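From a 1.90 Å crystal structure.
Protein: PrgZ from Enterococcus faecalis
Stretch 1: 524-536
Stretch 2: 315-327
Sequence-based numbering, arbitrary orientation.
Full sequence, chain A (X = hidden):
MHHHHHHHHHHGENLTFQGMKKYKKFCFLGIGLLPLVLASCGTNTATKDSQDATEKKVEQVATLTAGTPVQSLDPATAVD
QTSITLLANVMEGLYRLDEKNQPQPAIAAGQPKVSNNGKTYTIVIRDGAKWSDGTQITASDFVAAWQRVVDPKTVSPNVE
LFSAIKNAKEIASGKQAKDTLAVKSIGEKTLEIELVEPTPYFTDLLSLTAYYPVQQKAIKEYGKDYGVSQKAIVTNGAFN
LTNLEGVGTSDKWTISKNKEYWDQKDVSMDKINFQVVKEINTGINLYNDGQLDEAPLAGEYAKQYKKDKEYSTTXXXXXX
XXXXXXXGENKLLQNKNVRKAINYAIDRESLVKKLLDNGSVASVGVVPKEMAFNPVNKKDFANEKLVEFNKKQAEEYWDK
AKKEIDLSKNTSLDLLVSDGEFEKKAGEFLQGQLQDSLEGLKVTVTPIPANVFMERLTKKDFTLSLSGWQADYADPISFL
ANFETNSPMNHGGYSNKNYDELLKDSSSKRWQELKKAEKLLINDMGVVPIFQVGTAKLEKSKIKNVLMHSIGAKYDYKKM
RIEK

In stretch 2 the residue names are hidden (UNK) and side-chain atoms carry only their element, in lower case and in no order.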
# COMPACT_ATOMS: atom_id res chain seq x y z
N ASP A 524 -0.54 23.11 -6.58
CA ASP A 524 0.60 23.41 -5.70
C ASP A 524 1.84 22.59 -6.09
O ASP A 524 2.94 22.89 -5.65
CB ASP A 524 0.27 23.05 -4.24
CG ASP A 524 -0.66 24.05 -3.55
OD1 ASP A 524 -0.88 25.16 -4.08
OD2 ASP A 524 -1.16 23.72 -2.44
N MET A 525 1.61 21.57 -6.93
CA MET A 525 2.52 20.44 -7.20
C MET A 525 3.24 19.91 -5.97
O MET A 525 4.47 19.92 -5.89
CB MET A 525 3.52 20.75 -8.33
CG MET A 525 4.20 19.50 -8.92
SD MET A 525 3.11 18.17 -9.49
CE MET A 525 2.05 19.01 -10.64
N GLY A 526 2.44 19.44 -5.02
CA GLY A 526 2.95 18.87 -3.78
C GLY A 526 3.47 17.45 -3.89
O GLY A 526 4.17 16.98 -2.99
N VAL A 527 3.11 16.79 -4.99
CA VAL A 527 3.55 15.43 -5.31
C VAL A 527 3.43 15.27 -6.83
O VAL A 527 2.53 15.86 -7.43
CB VAL A 527 2.69 14.37 -4.59
CG1 VAL A 527 1.27 14.29 -5.20
CG2 VAL A 527 3.38 13.02 -4.59
N VAL A 528 4.34 14.52 -7.46
CA VAL A 528 4.33 14.33 -8.92
C VAL A 528 3.89 12.90 -9.26
O VAL A 528 4.64 11.96 -9.01
CB VAL A 528 5.73 14.55 -9.55
CG1 VAL A 528 5.72 14.22 -11.07
CG2 VAL A 528 6.21 15.97 -9.32
N PRO A 529 2.67 12.73 -9.80
CA PRO A 529 2.26 11.39 -10.23
C PRO A 529 2.90 11.02 -11.56
O PRO A 529 2.93 11.84 -12.50
CB PRO A 529 0.73 11.49 -10.34
CG PRO A 529 0.38 12.91 -10.27
CD PRO A 529 1.62 13.74 -10.02
N ILE A 530 3.41 9.80 -11.63
CA ILE A 530 4.18 9.36 -12.77
C ILE A 530 3.38 8.36 -13.58
O ILE A 530 2.95 8.67 -14.68
CB ILE A 530 5.54 8.74 -12.37
CG1 ILE A 530 6.31 9.68 -11.43
CG2 ILE A 530 6.38 8.49 -13.64
CD1 ILE A 530 7.52 9.00 -10.76
N PHE A 531 3.18 7.16 -13.03
CA PHE A 531 2.42 6.13 -13.73
C PHE A 531 1.59 5.26 -12.79
O PHE A 531 1.84 5.20 -11.59
CB PHE A 531 3.34 5.26 -14.58
CG PHE A 531 4.32 4.44 -13.81
CD1 PHE A 531 5.56 4.95 -13.48
CD2 PHE A 531 4.03 3.12 -13.45
CE1 PHE A 531 6.50 4.18 -12.77
CE2 PHE A 531 4.96 2.34 -12.75
CZ PHE A 531 6.19 2.88 -12.40
N GLN A 532 0.58 4.61 -13.37
CA GLN A 532 -0.27 3.66 -12.69
C GLN A 532 0.24 2.28 -13.05
O GLN A 532 0.41 1.94 -14.23
CB GLN A 532 -1.73 3.83 -13.13
CG GLN A 532 -2.69 2.82 -12.49
CD GLN A 532 -4.15 3.08 -12.79
OE1 GLN A 532 -4.51 4.07 -13.43
NE2 GLN A 532 -5.02 2.17 -12.30
N VAL A 533 0.46 1.48 -12.01
CA VAL A 533 1.16 0.21 -12.10
C VAL A 533 0.27 -0.88 -12.68
O VAL A 533 -0.83 -1.13 -12.17
CB VAL A 533 1.63 -0.25 -10.70
CG1 VAL A 533 2.25 -1.66 -10.76
CG2 VAL A 533 2.62 0.74 -10.10
N GLY A 534 0.77 -1.51 -13.73
CA GLY A 534 0.26 -2.79 -14.21
C GLY A 534 1.22 -3.90 -13.78
O GLY A 534 2.43 -3.75 -13.91
N THR A 535 0.66 -5.01 -13.29
CA THR A 535 1.42 -6.16 -12.82
C THR A 535 1.40 -7.24 -13.90
O THR A 535 0.33 -7.82 -14.18
CB THR A 535 0.82 -6.73 -11.51
OG1 THR A 535 0.85 -5.72 -10.49
CG2 THR A 535 1.58 -7.98 -11.03
N ALA A 536 2.55 -7.47 -14.53
CA ALA A 536 2.68 -8.46 -15.60
C ALA A 536 3.56 -9.59 -15.14
O ALA A 536 4.56 -9.37 -14.44
CB ALA A 536 3.25 -7.86 -16.87
N UNK A 315 -4.20 -4.42 -14.17
CA UNK A 315 -4.02 -3.02 -13.77
C UNK A 315 -4.36 -2.86 -12.30
O UNK A 315 -5.40 -3.35 -11.86
c UNK A 315 -3.33 -0.17 -14.89
c UNK A 315 -4.72 -0.59 -14.41
c UNK A 315 -5.81 0.20 -15.14
c UNK A 315 -4.91 -2.09 -14.61
N UNK A 316 -3.48 -2.20 -11.56
CA UNK A 316 -3.64 -2.03 -10.12
C UNK A 316 -4.05 -0.60 -9.76
O UNK A 316 -3.75 0.33 -10.50
c UNK A 316 -2.33 -2.33 -9.42
c UNK A 316 -1.78 -3.72 -9.65
s UNK A 316 -2.66 -4.96 -8.67
c UNK A 316 -3.53 -5.82 -9.95
N UNK A 317 -4.71 -0.43 -8.61
CA UNK A 317 -5.07 0.89 -8.07
C UNK A 317 -3.87 1.47 -7.31
O UNK A 317 -3.89 1.67 -6.09
c UNK A 317 -6.30 0.79 -7.15
N UNK A 318 -2.81 1.76 -8.07
CA UNK A 318 -1.48 1.97 -7.51
C UNK A 318 -0.78 3.03 -8.36
O UNK A 318 -0.54 2.82 -9.54
c UNK A 318 0.68 0.61 -7.02
n UNK A 318 1.15 1.70 -6.39
c UNK A 318 -0.77 0.60 -7.52
o UNK A 318 1.37 -0.42 -7.18
N UNK A 319 -0.50 4.19 -7.76
CA UNK A 319 0.21 5.27 -8.44
C UNK A 319 1.65 5.33 -7.90
O UNK A 319 1.86 5.34 -6.68
c UNK A 319 -0.48 6.62 -8.19
o UNK A 319 -1.82 6.58 -8.72
c UNK A 319 0.31 7.78 -8.84
N UNK A 320 2.62 5.36 -8.80
CA UNK A 320 4.02 5.65 -8.41
C UNK A 320 4.27 7.16 -8.55
O UNK A 320 3.92 7.78 -9.57
s UNK A 320 5.49 2.90 -7.31
c UNK A 320 5.03 3.36 -9.00
c UNK A 320 7.11 3.67 -7.13
c UNK A 320 5.01 4.86 -9.26
N UNK A 321 4.87 7.75 -7.50
CA UNK A 321 5.12 9.19 -7.41
C UNK A 321 6.61 9.50 -7.39
O UNK A 321 7.43 8.64 -7.07
c UNK A 321 2.16 10.30 -6.52
c UNK A 321 3.11 9.53 -5.87
c UNK A 321 2.68 8.61 -4.92
c UNK A 321 1.32 8.42 -4.66
c UNK A 321 0.39 9.17 -5.35
c UNK A 321 4.57 9.76 -6.10
c UNK A 321 0.80 10.12 -6.28
N UNK A 322 6.95 10.76 -7.71
CA UNK A 322 8.12 11.42 -7.14
C UNK A 322 7.63 12.22 -5.95
O UNK A 322 6.92 13.24 -6.12
c UNK A 322 10.80 10.89 -8.55
c UNK A 322 9.72 11.73 -9.19
c UNK A 322 8.81 12.36 -8.14
c UNK A 322 10.36 12.81 -10.03
N UNK A 323 7.94 11.74 -4.75
CA UNK A 323 7.69 12.51 -3.56
C UNK A 323 8.82 13.51 -3.40
O UNK A 323 9.96 13.22 -3.77
o UNK A 323 5.55 10.93 -0.06
c UNK A 323 6.04 10.18 -0.94
o UNK A 323 6.28 8.97 -0.76
c UNK A 323 6.33 10.78 -2.31
c UNK A 323 7.58 11.61 -2.33
N UNK A 324 8.51 14.67 -2.86
CA UNK A 324 9.44 15.79 -2.81
C UNK A 324 9.49 16.36 -1.39
O UNK A 324 8.45 16.72 -0.83
c UNK A 324 6.63 17.47 -5.90
s UNK A 324 8.33 17.69 -6.37
c UNK A 324 9.17 16.55 -5.24
c UNK A 324 8.98 16.88 -3.77
N UNK A 325 10.70 16.46 -0.84
CA UNK A 325 10.90 17.03 0.50
C UNK A 325 10.70 18.54 0.50
O UNK A 325 11.55 19.30 0.04
o UNK A 325 11.88 17.97 2.99
c UNK A 325 12.51 17.04 2.47
n UNK A 325 13.41 16.31 3.14
c UNK A 325 12.30 16.68 1.00
N UNK A 326 9.56 18.96 1.05
CA UNK A 326 9.14 20.36 1.07
C UNK A 326 9.09 20.92 2.50
O UNK A 326 8.32 21.82 2.79
c UNK A 326 7.75 20.49 0.42
c UNK A 326 7.68 20.02 -1.05
n UNK A 326 6.13 18.23 -1.60
c UNK A 326 6.29 19.55 -1.47
o UNK A 326 5.37 20.36 -1.66
N UNK A 327 9.92 20.38 3.39
CA UNK A 327 9.96 20.86 4.78
C UNK A 327 10.65 22.22 4.92
O UNK A 327 10.44 22.94 5.91
c UNK A 327 10.67 19.84 5.69
o UNK A 327 11.96 19.54 5.15
c UNK A 327 9.85 18.57 5.77
O HOH W 1 5.66 14.82 -2.12

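Position 315 carries four carbons, forked at the second, and the fork lies 3.5 Å from Q532 NE2. With two methyls on the second carbon this is leucine, L315, an apolar cover beside G534, whose CA is 4.3 Å from L315 CA.

Position 316 has an unbranched chain of two carbons, a sulfur and a carbon; its second carbon is 3.4 Å from T535 OG1. This is methionine, M316, whose apolar chain fills a buried site. Its backbone N donates to V533 O (2.9 Å), and its O accepts from Q532 NE2 (2.9 Å).

Position 317 has one carbon, pointing away from stretch 1: alanine, A317, small and buried where the chain turns a corner.

At 318 the second of two carbons bears one oxygen and one nitrogen, the oxygen 3.4 Å from V533 CG2. This is asparagine, N318; its amide suits a buried site because ND2 is satisfied elsewhere in the structure.

Position 319 has one carbon carrying an oxygen and a carbon; that outer carbon lies 4.0 Å from P529 CB. This is threonine, T319: its methyl packs, and its hydroxyl is bonded elsewhere in the structure.

Position 320 repeats the unbranched two-carbon, sulfur, carbon pattern. CB sits over the F531 ring face, 4.0 Å from the centroid, and the second carbon lies 3.7 Å from V533 CG2. This is methionine, M320; its flexible chain touches both F531 and V533.

Position 321 shows one carbon and a six-carbon ring, without oxygen; a ring carbon lies 3.6 Å from V527 CG2. This is phenylalanine, F321, apolar surface against apolar surface.

Position 322 has four carbons forked at the second; the fork carbon lies 3.8 Å from I530 CD1. This is again leucine, L322, apolar from CB, 4.0 Å from V528 CB, to its fork.

Position 323 has three carbons ending in two oxygens and points away from stretch 1: glutamate, E323, whose carboxylate finds a partner elsewhere in the structure.

Position 324 is another unbranched chain with sulfur third; the carbon beyond it lies 3.3 Å from M525 O and 3.8 Å from V528 CG2. This is methionine, M324, long enough to reach both.

Position 325, two carbons with one oxygen and one nitrogen on the second, touches nothing on stretch 1. This is asparagine, N325; OD1 accepts from position 327's backbone N (3.1 Å) and hydroxyl.

Position 326 has three carbons ending in oxygen and nitrogen, the nitrogen 2.7 Å from G526 O. This is glutamine; Q326 NE2 donates there and to M324 O (2.9 Å), joining the two stretches.

Position 327, one carbon carrying an oxygen and a carbon, is beyond contact: threonine, T327, small and polar, suiting an exposed loop.

The contact is an antiparallel strand pairing. V528 and L322 exchange backbone bonds, while a bulge between Q532 and G534 shifts the register by two. Apolar side chains pack alongside this ladder, and a water links M324 N to G526 O.

Stretch 2, residues 315-327: LMANTMFLEMNQT
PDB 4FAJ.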